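Local coordinates for protein alpha-1,6-mannanase (PDB 4V1S) that probably hydrolyses alpha-1,6-mannosidic linkages within mannan chains as a family 76 glycoside hydrolase of a gut Bacteroides, at residues Tyr47-Glu52 / Phe345-Leu350; Leu87-Thr92 / Asn145-Ile150; Ser296-Trp301 / Leu336-His341; Phe315-Ile320 / Ala381-Arg386. One frame throughout, in Å; residues are numbered along the deposited sequence. Where two conformers were deposited one is given.

Interaction 1 (Tyr47-Glu52 / Phe345-Leu350)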
# COMPACT_ATOMS: atom_id res chain seq x y z
N TYR A 47 -14.94 5.21 -12.15
CA TYR A 47 -15.79 4.55 -11.18
C TYR A 47 -16.39 3.24 -11.72
O TYR A 47 -16.36 2.20 -11.04
CB TYR A 47 -16.91 5.50 -10.78
CG TYR A 47 -17.70 5.14 -9.53
CD1 TYR A 47 -17.08 5.03 -8.29
CD2 TYR A 47 -19.06 4.97 -9.58
CE1 TYR A 47 -17.80 4.74 -7.15
CE2 TYR A 47 -19.80 4.66 -8.46
CZ TYR A 47 -19.16 4.56 -7.23
OH TYR A 47 -19.90 4.30 -6.10
N THR A 48 -16.90 3.30 -12.94
CA THR A 48 -17.36 2.08 -13.62
C THR A 48 -16.23 1.07 -13.82
O THR A 48 -16.40 -0.10 -13.60
CB THR A 48 -18.05 2.40 -14.96
OG1 THR A 48 -19.25 3.11 -14.64
CG2 THR A 48 -18.40 1.16 -15.71
N TRP A 49 -15.05 1.55 -14.21
CA TRP A 49 -13.93 0.66 -14.38
C TRP A 49 -13.64 -0.07 -13.09
O TRP A 49 -13.35 -1.25 -13.11
CB TRP A 49 -12.67 1.41 -14.82
CG TRP A 49 -12.75 2.04 -16.16
CD1 TRP A 49 -13.78 1.98 -17.04
CD2 TRP A 49 -11.74 2.85 -16.77
NE1 TRP A 49 -13.48 2.71 -18.17
CE2 TRP A 49 -12.22 3.25 -18.03
CE3 TRP A 49 -10.46 3.25 -16.38
CZ2 TRP A 49 -11.46 4.04 -18.91
CZ3 TRP A 49 -9.71 4.05 -17.25
CH2 TRP A 49 -10.23 4.44 -18.49
N CYS A 50 -13.75 0.64 -11.97
CA CYS A 50 -13.51 0.01 -10.67
C CYS A 50 -14.54 -1.07 -10.41
O CYS A 50 -14.19 -2.19 -10.10
CB CYS A 50 -13.54 1.04 -9.56
SG CYS A 50 -13.28 0.34 -7.91
N LYS A 51 -15.82 -0.74 -10.58
CA LYS A 51 -16.88 -1.73 -10.36
C LYS A 51 -16.73 -2.94 -11.29
O LYS A 51 -16.94 -4.07 -10.91
CB LYS A 51 -18.26 -1.07 -10.47
CG LYS A 51 -18.51 -0.11 -9.31
CD LYS A 51 -19.63 0.88 -9.58
CE LYS A 51 -20.71 0.25 -10.42
NZ LYS A 51 -21.43 -0.79 -9.65
N GLU A 52 -16.36 -2.68 -12.53
CA GLU A 52 -16.10 -3.76 -13.47
C GLU A 52 -15.02 -4.71 -12.96
O GLU A 52 -15.16 -5.94 -13.03
CB GLU A 52 -15.75 -3.19 -14.83
CG GLU A 52 -16.96 -2.62 -15.56
CD GLU A 52 -16.60 -1.91 -16.87
OE1 GLU A 52 -15.42 -1.59 -17.09
OE2 GLU A 52 -17.52 -1.66 -17.69
N PHE A 345 -3.39 3.93 -18.87
CA PHE A 345 -2.58 2.86 -19.42
C PHE A 345 -2.95 1.50 -18.83
O PHE A 345 -3.04 0.51 -19.54
CB PHE A 345 -1.09 3.16 -19.20
CG PHE A 345 -0.17 2.09 -19.74
CD1 PHE A 345 0.21 2.08 -21.03
CD2 PHE A 345 0.32 1.10 -18.88
CE1 PHE A 345 1.08 1.11 -21.52
CE2 PHE A 345 1.16 0.10 -19.35
CZ PHE A 345 1.55 0.13 -20.68
N ILE A 346 -3.13 1.43 -17.52
CA ILE A 346 -3.56 0.19 -16.90
C ILE A 346 -4.83 -0.34 -17.58
O ILE A 346 -4.89 -1.49 -17.98
CB ILE A 346 -3.79 0.38 -15.38
CG1 ILE A 346 -2.46 0.73 -14.69
CG2 ILE A 346 -4.37 -0.90 -14.77
CD1 ILE A 346 -2.68 1.25 -13.29
N HIS A 347 -5.83 0.50 -17.73
CA HIS A 347 -7.11 0.06 -18.34
C HIS A 347 -6.98 -0.27 -19.83
O HIS A 347 -7.50 -1.27 -20.32
CB HIS A 347 -8.15 1.13 -18.13
CG HIS A 347 -9.52 0.72 -18.54
ND1 HIS A 347 -10.09 1.10 -19.73
CD2 HIS A 347 -10.42 -0.09 -17.93
CE1 HIS A 347 -11.30 0.57 -19.82
NE2 HIS A 347 -11.52 -0.14 -18.74
N ASN A 348 -6.34 0.64 -20.55
CA ASN A 348 -6.29 0.59 -22.01
C ASN A 348 -5.29 -0.41 -22.57
O ASN A 348 -5.50 -0.93 -23.66
CB ASN A 348 -6.08 2.01 -22.55
CG ASN A 348 -7.23 2.96 -22.19
OD1 ASN A 348 -8.35 2.54 -21.82
ND2 ASN A 348 -6.95 4.26 -22.26
N LYS A 349 -4.21 -0.65 -21.83
CA LYS A 349 -3.12 -1.50 -22.32
C LYS A 349 -2.83 -2.76 -21.49
O LYS A 349 -2.35 -3.77 -22.04
CB LYS A 349 -1.85 -0.68 -22.46
CG LYS A 349 -1.94 0.39 -23.51
CD LYS A 349 -2.09 -0.24 -24.89
CE LYS A 349 -2.22 0.76 -26.03
NZ LYS A 349 -2.23 0.03 -27.33
N LEU A 350 -3.14 -2.74 -20.20
CA LEU A 350 -2.86 -3.94 -19.37
C LEU A 350 -4.03 -4.90 -19.19
O LEU A 350 -3.81 -6.11 -19.14
CB LEU A 350 -2.32 -3.53 -18.00
CG LEU A 350 -1.04 -2.68 -18.02
CD1 LEU A 350 -0.62 -2.37 -16.59
CD2 LEU A 350 0.10 -3.40 -18.76
O HOH W 1 -12.90 -2.23 -16.99
O HOH W 2 -14.39 -0.57 -19.46

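Interaction 2 (Leu87-Thr92 / Asn145-Ile150)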
# COMPACT_ATOMS: atom_id res chain seq x y z
N LEU A 87 -8.24 -4.49 -1.50
CA LEU A 87 -9.68 -4.37 -1.44
C LEU A 87 -10.07 -3.42 -0.31
O LEU A 87 -10.88 -2.55 -0.49
CB LEU A 87 -10.33 -5.76 -1.24
CG LEU A 87 -10.27 -6.71 -2.41
CD1 LEU A 87 -10.83 -8.06 -2.01
CD2 LEU A 87 -11.04 -6.13 -3.59
N LEU A 88 -9.43 -3.55 0.86
CA LEU A 88 -9.69 -2.62 1.96
C LEU A 88 -9.49 -1.17 1.50
O LEU A 88 -10.31 -0.29 1.77
CB LEU A 88 -8.74 -2.94 3.11
CG LEU A 88 -8.78 -2.06 4.34
CD1 LEU A 88 -10.13 -2.18 5.03
CD2 LEU A 88 -7.65 -2.42 5.31
N TYR A 89 -8.37 -0.90 0.84
CA TYR A 89 -8.07 0.44 0.32
C TYR A 89 -9.16 0.92 -0.68
O TYR A 89 -9.55 2.09 -0.71
CB TYR A 89 -6.74 0.44 -0.41
CG TYR A 89 -5.49 0.25 0.40
CD1 TYR A 89 -5.49 0.24 1.80
CD2 TYR A 89 -4.26 0.10 -0.26
CE1 TYR A 89 -4.29 0.02 2.50
CE2 TYR A 89 -3.07 -0.06 0.42
CZ TYR A 89 -3.07 -0.08 1.82
OH TYR A 89 -1.84 -0.20 2.50
N THR A 90 -9.64 -0.01 -1.50
CA THR A 90 -10.62 0.31 -2.53
C THR A 90 -11.95 0.71 -1.92
O THR A 90 -12.52 1.76 -2.24
CB THR A 90 -10.83 -0.87 -3.49
OG1 THR A 90 -9.58 -1.19 -4.07
CG2 THR A 90 -11.82 -0.53 -4.54
N TYR A 91 -12.43 -0.12 -0.99
CA TYR A 91 -13.73 0.17 -0.37
C TYR A 91 -13.66 1.45 0.47
O TYR A 91 -14.61 2.26 0.50
CB TYR A 91 -14.22 -1.01 0.47
CG TYR A 91 -14.27 -2.34 -0.24
CD1 TYR A 91 -14.77 -2.47 -1.53
CD2 TYR A 91 -13.88 -3.51 0.41
CE1 TYR A 91 -14.78 -3.70 -2.16
CE2 TYR A 91 -13.94 -4.75 -0.20
CZ TYR A 91 -14.43 -4.86 -1.46
OH TYR A 91 -14.44 -6.14 -2.06
N THR A 92 -12.56 1.63 1.16
CA THR A 92 -12.34 2.86 1.90
C THR A 92 -12.41 4.10 1.01
O THR A 92 -13.12 5.05 1.32
CB THR A 92 -11.03 2.80 2.64
OG1 THR A 92 -11.06 1.71 3.57
CG2 THR A 92 -10.75 4.14 3.35
N ASN A 145 1.37 -5.77 8.62
CA ASN A 145 0.65 -5.03 9.65
C ASN A 145 0.61 -3.53 9.39
O ASN A 145 -0.41 -2.89 9.67
CB ASN A 145 1.14 -5.39 11.07
CG ASN A 145 0.47 -6.66 11.57
OD1 ASN A 145 -0.55 -6.60 12.24
ND2 ASN A 145 0.97 -7.81 11.13
N GLY A 146 1.69 -2.98 8.85
CA GLY A 146 1.75 -1.57 8.48
C GLY A 146 0.91 -1.21 7.28
O GLY A 146 0.17 -0.23 7.30
N TRP A 147 0.96 -2.04 6.24
CA TRP A 147 0.07 -1.86 5.12
C TRP A 147 -1.37 -1.82 5.55
O TRP A 147 -2.18 -1.02 5.07
CB TRP A 147 0.21 -3.03 4.14
CG TRP A 147 1.38 -3.12 3.16
CD1 TRP A 147 2.66 -3.57 3.40
CD2 TRP A 147 1.30 -2.88 1.75
NE1 TRP A 147 3.38 -3.60 2.23
CE2 TRP A 147 2.57 -3.21 1.20
CE3 TRP A 147 0.28 -2.44 0.90
CZ2 TRP A 147 2.84 -3.11 -0.18
CZ3 TRP A 147 0.56 -2.33 -0.47
CH2 TRP A 147 1.82 -2.68 -0.99
N THR A 148 -1.71 -2.72 6.49
CA THR A 148 -3.09 -2.85 6.96
C THR A 148 -3.48 -1.65 7.83
O THR A 148 -4.54 -1.06 7.64
CB THR A 148 -3.30 -4.16 7.73
OG1 THR A 148 -2.96 -5.26 6.87
CG2 THR A 148 -4.71 -4.31 8.20
N ALA A 149 -2.56 -1.24 8.73
CA ALA A 149 -2.79 -0.08 9.58
C ALA A 149 -3.12 1.18 8.77
O ALA A 149 -4.00 1.93 9.14
CB ALA A 149 -1.59 0.16 10.49
N ILE A 150 -2.42 1.39 7.67
CA ILE A 150 -2.68 2.52 6.77
C ILE A 150 -4.13 2.47 6.33
O ILE A 150 -4.84 3.46 6.46
CB ILE A 150 -1.72 2.46 5.57
CG1 ILE A 150 -0.29 2.84 5.99
CG2 ILE A 150 -2.17 3.42 4.48
CD1 ILE A 150 0.75 2.28 5.02

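Interaction 3 (Ser296-Trp301 / Leu336-His341)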
# COMPACT_ATOMS: atom_id res chain seq x y z
N SER A 296 13.45 10.92 -9.03
CA SER A 296 14.29 9.78 -9.37
C SER A 296 13.45 8.52 -9.62
O SER A 296 13.81 7.66 -10.45
CB SER A 296 15.31 9.51 -8.29
OG SER A 296 16.30 10.53 -8.30
N SER A 297 12.34 8.42 -8.92
CA SER A 297 11.43 7.30 -9.11
C SER A 297 10.72 7.40 -10.47
O SER A 297 10.61 6.40 -11.20
CB SER A 297 10.37 7.26 -8.01
OG SER A 297 10.97 7.04 -6.71
N GLU A 298 10.29 8.60 -10.85
CA GLU A 298 9.74 8.79 -12.20
C GLU A 298 10.78 8.45 -13.27
O GLU A 298 10.50 7.74 -14.23
CB GLU A 298 9.26 10.24 -12.39
CG GLU A 298 8.11 10.64 -11.51
CD GLU A 298 7.63 12.04 -11.79
OE1 GLU A 298 7.94 12.58 -12.87
OE2 GLU A 298 6.92 12.60 -10.93
N ALA A 299 12.01 8.97 -13.11
CA ALA A 299 13.04 8.72 -14.11
C ALA A 299 13.30 7.23 -14.24
O ALA A 299 13.51 6.74 -15.34
CB ALA A 299 14.31 9.44 -13.75
N LYS A 300 13.31 6.50 -13.12
CA LYS A 300 13.65 5.08 -13.19
C LYS A 300 12.50 4.23 -13.75
O LYS A 300 12.72 3.34 -14.57
CB LYS A 300 14.06 4.55 -11.82
CG LYS A 300 14.43 3.09 -11.83
CD LYS A 300 15.09 2.65 -10.54
CE LYS A 300 15.38 1.16 -10.54
NZ LYS A 300 16.56 0.83 -11.39
N TRP A 301 11.28 4.49 -13.28
CA TRP A 301 10.17 3.57 -13.47
C TRP A 301 9.04 4.05 -14.37
O TRP A 301 8.27 3.22 -14.83
CB TRP A 301 9.57 3.14 -12.13
CG TRP A 301 10.47 2.27 -11.28
CD1 TRP A 301 10.86 1.00 -11.54
CD2 TRP A 301 11.06 2.62 -10.00
NE1 TRP A 301 11.65 0.51 -10.52
CE2 TRP A 301 11.80 1.49 -9.57
CE3 TRP A 301 11.04 3.76 -9.20
CZ2 TRP A 301 12.52 1.47 -8.38
CZ3 TRP A 301 11.78 3.75 -8.00
CH2 TRP A 301 12.50 2.61 -7.62
N LEU A 336 -1.79 15.23 -11.17
CA LEU A 336 -2.99 14.46 -11.57
C LEU A 336 -2.88 14.02 -13.02
O LEU A 336 -3.26 12.93 -13.36
CB LEU A 336 -4.25 15.26 -11.33
CG LEU A 336 -4.45 15.67 -9.89
CD1 LEU A 336 -5.80 16.33 -9.76
CD2 LEU A 336 -4.26 14.48 -8.95
N THR A 337 -2.31 14.86 -13.87
CA THR A 337 -2.07 14.45 -15.23
C THR A 337 -1.27 13.16 -15.32
O THR A 337 -1.59 12.27 -16.11
CB THR A 337 -1.37 15.57 -16.03
OG1 THR A 337 -2.23 16.71 -16.05
CG2 THR A 337 -1.08 15.14 -17.45
N LYS A 338 -0.22 13.07 -14.52
CA LYS A 338 0.59 11.88 -14.49
C LYS A 338 -0.26 10.70 -13.99
O LYS A 338 -0.25 9.63 -14.57
CB LYS A 338 1.82 12.12 -13.58
CG LYS A 338 2.81 13.14 -14.15
CD LYS A 338 3.96 13.46 -13.20
CE LYS A 338 4.98 14.35 -13.87
NZ LYS A 338 6.01 14.76 -12.89
N ALA A 339 -0.97 10.90 -12.89
CA ALA A 339 -1.72 9.82 -12.29
C ALA A 339 -2.77 9.28 -13.28
O ALA A 339 -2.88 8.07 -13.48
CB ALA A 339 -2.35 10.28 -11.00
N PHE A 340 -3.53 10.16 -13.88
CA PHE A 340 -4.55 9.72 -14.81
C PHE A 340 -3.96 9.05 -16.04
O PHE A 340 -4.50 8.07 -16.54
CB PHE A 340 -5.45 10.86 -15.24
CG PHE A 340 -6.35 11.38 -14.16
CD1 PHE A 340 -7.25 10.55 -13.54
CD2 PHE A 340 -6.34 12.72 -13.80
CE1 PHE A 340 -8.10 11.03 -12.57
CE2 PHE A 340 -7.18 13.20 -12.84
CZ PHE A 340 -8.05 12.35 -12.21
N HIS A 341 -2.84 9.57 -16.53
CA HIS A 341 -2.17 8.92 -17.69
C HIS A 341 -1.74 7.47 -17.36
O HIS A 341 -1.94 6.55 -18.15
CB HIS A 341 -0.98 9.76 -18.12
CG HIS A 341 -0.47 9.45 -19.49
ND1 HIS A 341 -1.28 9.44 -20.60
CD2 HIS A 341 0.78 9.19 -19.93
CE1 HIS A 341 -0.56 9.16 -21.66
NE2 HIS A 341 0.69 9.01 -21.29

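Interaction 4 (Phe315-Ile320 / Ala381-Arg386)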
# COMPACT_ATOMS: atom_id res chain seq x y z
N PHE A 315 3.59 -2.93 -6.42
CA PHE A 315 4.62 -1.98 -5.97
C PHE A 315 4.41 -0.59 -6.57
O PHE A 315 4.41 0.42 -5.86
CB PHE A 315 6.04 -2.43 -6.33
CG PHE A 315 6.54 -3.63 -5.57
CD1 PHE A 315 5.92 -4.10 -4.41
CD2 PHE A 315 7.71 -4.27 -6.02
CE1 PHE A 315 6.48 -5.18 -3.74
CE2 PHE A 315 8.25 -5.36 -5.35
CZ PHE A 315 7.61 -5.84 -4.22
N ALA A 316 4.21 -0.56 -7.88
CA ALA A 316 4.27 0.72 -8.64
C ALA A 316 3.11 1.66 -8.35
O ALA A 316 3.25 2.85 -8.52
CB ALA A 316 4.37 0.48 -10.13
N PHE A 317 1.99 1.11 -7.87
CA PHE A 317 0.81 1.90 -7.48
C PHE A 317 1.21 2.97 -6.47
O PHE A 317 0.56 4.05 -6.39
CB PHE A 317 -0.31 1.01 -6.91
CG PHE A 317 -0.07 0.68 -5.47
CD1 PHE A 317 0.84 -0.26 -5.09
CD2 PHE A 317 -0.57 1.55 -4.51
CE1 PHE A 317 1.15 -0.43 -3.75
CE2 PHE A 317 -0.29 1.37 -3.17
CZ PHE A 317 0.60 0.39 -2.80
N SER A 318 2.28 2.69 -5.69
CA SER A 318 2.72 3.66 -4.66
C SER A 318 3.25 4.96 -5.25
O SER A 318 3.16 6.01 -4.61
CB SER A 318 3.75 3.05 -3.70
OG SER A 318 4.94 2.73 -4.36
N ILE A 319 3.76 4.90 -6.48
CA ILE A 319 4.20 6.12 -7.16
C ILE A 319 2.97 6.95 -7.53
O ILE A 319 2.95 8.19 -7.40
CB ILE A 319 5.07 5.81 -8.39
CG1 ILE A 319 6.34 5.05 -7.96
CG2 ILE A 319 5.39 7.08 -9.18
CD1 ILE A 319 7.12 5.67 -6.81
N ILE A 320 1.90 6.27 -7.97
CA ILE A 320 0.65 6.97 -8.30
C ILE A 320 0.05 7.60 -7.04
O ILE A 320 -0.37 8.77 -7.07
CB ILE A 320 -0.35 6.04 -9.00
CG1 ILE A 320 0.27 5.42 -10.26
CG2 ILE A 320 -1.62 6.81 -9.34
CD1 ILE A 320 -0.66 4.49 -11.04
N ALA A 381 -8.17 -2.17 -9.22
CA ALA A 381 -9.41 -1.65 -8.71
C ALA A 381 -9.18 -0.45 -7.81
O ALA A 381 -9.90 0.55 -7.89
CB ALA A 381 -10.17 -2.74 -7.97
N TYR A 382 -8.16 -0.55 -6.94
CA TYR A 382 -7.82 0.54 -6.04
C TYR A 382 -7.44 1.82 -6.81
O TYR A 382 -7.98 2.90 -6.54
CB TYR A 382 -6.72 0.09 -5.09
CG TYR A 382 -6.09 1.18 -4.26
CD1 TYR A 382 -6.87 2.06 -3.54
CD2 TYR A 382 -4.70 1.29 -4.15
CE1 TYR A 382 -6.29 3.08 -2.75
CE2 TYR A 382 -4.11 2.29 -3.40
CZ TYR A 382 -4.90 3.19 -2.68
OH TYR A 382 -4.28 4.17 -1.96
N MET A 383 -6.60 1.67 -7.82
CA MET A 383 -6.24 2.82 -8.67
C MET A 383 -7.45 3.44 -9.35
O MET A 383 -7.59 4.67 -9.41
CB MET A 383 -5.23 2.41 -9.70
CG MET A 383 -3.87 2.11 -9.12
SD MET A 383 -3.00 3.50 -8.36
CE MET A 383 -3.48 3.35 -6.66
N TYR A 384 -8.36 2.59 -9.81
CA TYR A 384 -9.55 3.15 -10.47
C TYR A 384 -10.41 3.95 -9.51
O TYR A 384 -10.96 4.98 -9.89
CB TYR A 384 -10.39 2.07 -11.18
CG TYR A 384 -9.70 1.36 -12.30
CD1 TYR A 384 -8.82 2.02 -13.16
CD2 TYR A 384 -9.92 -0.01 -12.52
CE1 TYR A 384 -8.13 1.33 -14.14
CE2 TYR A 384 -9.30 -0.70 -13.57
CZ TYR A 384 -8.41 -0.01 -14.38
OH TYR A 384 -7.78 -0.67 -15.39
N MET A 385 -10.57 3.47 -8.28
CA MET A 385 -11.36 4.18 -7.32
C MET A 385 -10.68 5.51 -6.93
O MET A 385 -11.34 6.54 -6.74
CB MET A 385 -11.63 3.33 -6.08
CG MET A 385 -12.67 3.92 -5.15
SD MET A 385 -14.32 3.97 -5.81
CE MET A 385 -14.93 2.36 -5.33
N ARG A 386 -9.35 5.48 -6.78
CA ARG A 386 -8.60 6.71 -6.54
C ARG A 386 -8.81 7.75 -7.64
O ARG A 386 -9.07 8.94 -7.37
CB ARG A 386 -7.13 6.43 -6.37
CG ARG A 386 -6.80 5.62 -5.13
CD ARG A 386 -6.84 6.47 -3.90
NE ARG A 386 -5.58 7.13 -3.66
CZ ARG A 386 -5.39 8.27 -3.04
NH1 ARG A 386 -6.40 8.96 -2.59
NH2 ARG A 386 -4.14 8.71 -2.84

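Interaction 1 (Tyr47-Glu52 / Phe345-Leu350)
Glu52 OE1 and His347 NE2 are joined through two water molecules, both of which donate to the carboxylate oxygen and also hydrogen-bond to the imidazole nitrogen. Water 1 lies 2.6 Å from Glu52 OE1, and with water 2 it gives a doubled bridge across a direct OE1-NE2 separation of 4.5 Å. Both waters sit at the edge of the imidazole, in its plane. The nearby carboxylate may favour a positive charge on the histidine.

This water-bridged pair belongs to a surface contact between two helices, 46-61 and 334-350, on the outside of the (alpha/alpha)6 barrel of family 76. The segment axes diverge by 58° and come no closer than 12.1 Å, a gap spanned here by two aromatic side chains. Trp49 and His347 stack face-to-face, planes at 3°: the imidazole lies over the CD2-CE2 bond shared by the indole rings, 3.5 Å from the six-membered centroid, with NE2 reaching toward the five-membered ring. His347 CG stands anti to its own backbone N (chi1 -172°), which carries the ring out over the indole and brings His347 CB above the same face, 3.8 Å from the six-membered centroid, as a CH-pi contact. Tyr46 meets Trp49 edge-to-face. Rotation of the imidazole would be limited by the waters on NE2 and by a nearly straight bond from His347 ND1 to Asn348 OD1 at 3.1 Å.

Interaction 2 (Leu87-Thr92 / Asn145-Ile150)
Tyr89 reaches from helix 81-97 to Trp147 on helix 142-159. The two helices run nearly parallel, as neighbouring inner helices do in an (alpha/alpha)6 barrel.

At the root, Tyr89 CB packs on Tyr382 of helix 374-394. The side chain does not set out straight at helix 142-159, but with CG anti to the carbonyl carbon (chi1 -69°) the ring carries its hydroxyl to that helix's backbone. Along one side of the ring, CE2 approaches the indole, 4.1 Å from Trp147 CE3; along the other, CE1 lies 3.5 Å from Trp147 O. The phenol tip completes the reach: Tyr89 OH donates to Trp147 O at 2.7 Å, a buried hydrogen bond that meets the carbonyl at 119° and 26° off its plane, while the acceptor stays near the plane of the tyrosine ring. Trp147 CE3 and the CB and CG2 of Ile150 pack round the same hydroxyl.

The Trp147 indole also meets Trp82 and Phe269 edge-to-face, and its NE1 hydrogen-bonds a glycerol probably left from crystallisation. Beside the tyrosine, Leu88 CD2 rests 4.1 Å from Thr148 O.

Interaction 3 (Ser296-Trp301 / Leu336-His341)
Glu298 and Lys338 form a salt bridge, and it carries the whole contact between helix 284-301 and helix 334-350. Lys338 NZ donates to Glu298 OE1 at 2.9 Å, meeting that oxygen on its syn side and 15° out of the carboxylate plane. A second, weak bond runs from Lys338 NZ to Glu298 OE2 at 3.1 Å, so the ammonium faces both oxygens, unequally. The backbones stay well apart, 9.9 Å between the CA atoms of the two residues; both side chains are extended beyond CG, and they meet at about a right angle.

Further polar bonding belongs to the carboxylate. Glu298 OE2 also accepts from Trp323 NE1 on helix 313-330, and this second partner probably restrains the rotation of the carboxylate.

Van der Waals contact is slight and comes from the lysine methylenes: Lys338 CE is 3.6 Å from Glu298 OE1, and Lys338 CD is 3.8 Å from Glu298 OE2.

Both charged residues are partly exposed, and the centre of the contact lies about 17 Å from that of the chain. Two successive outer helices, tied by one ion pair that shares its carboxylate with an indole of the inner helix between them in sequence, suit the double layer of helices in an (alpha/alpha)6 barrel.

Interaction 4 (Phe315-Ile320 / Ala381-Arg386)
Phe317 and Tyr382 meet at an angle, with Phe317 CD2 lying in the plane of the tyrosine ring at its edge, 3.8 Å from Tyr382 CE2. Relative to the phenylalanine ring, that tyrosine carbon comes in obliquely, so the pair is not a parallel stack. Phe317 CB points toward helix 374-394, and CG takes the crowded position between the backbone N and carbonyl carbon (chi1 82°), which brings CD2 and CE2 of the ring against Tyr382.

The thioether of Met383 enters at about a right angle to Phe317. Its chain bends at both chi2 and chi3, placing CE near the plane of the phenylalanine ring at its edge, 4.0 Å from Phe317 CD2, and SD 3.9 Å from Phe317 CB.

The helices behind these side chains, 313-330 and 374-394, are neighbours in the inner ring of the (alpha/alpha)6 barrel, and their segments differ by only 10° in direction. The former is kinked here, where the amides of Ser318 and Ile319 bond three residues back, to Phe315 O and Ala316 O.

Past the kink Ile320 runs obliquely against Met383, its CB, CG2 and CD1 all gathered on the sulfur; Ile320 CD1 is 3.7 Å from Met383 SD. The phenol of Tyr382 points on to Asp321, whose OD2 bonds Tyr382 OH, while Asp321 OD1 pairs with Arg386 NE.

Interactions 2 and 4 lie in the barrel core, their centres 12 Å apart, and join where Trp147 CZ3 meets Phe317 CZ at 3.6 Å. The glycerol on the indole of interaction 2 may mark a pocket beside this aromatic cluster, though it does not identify an active site. Interaction 1 belongs to the outer layer but touches interaction 4 through Cys50 SG and Met385 CE, 3.7 Å apart. Helix 334-350 serves both interactions 1 and 3, whose centres are 18 Å apart. From interaction 3, Ala339 CB packs on Ile320 CG2 of interaction 4 at 3.9 Å, whereas interactions 2 and 3 stay about 13 Å apart at their nearest atoms.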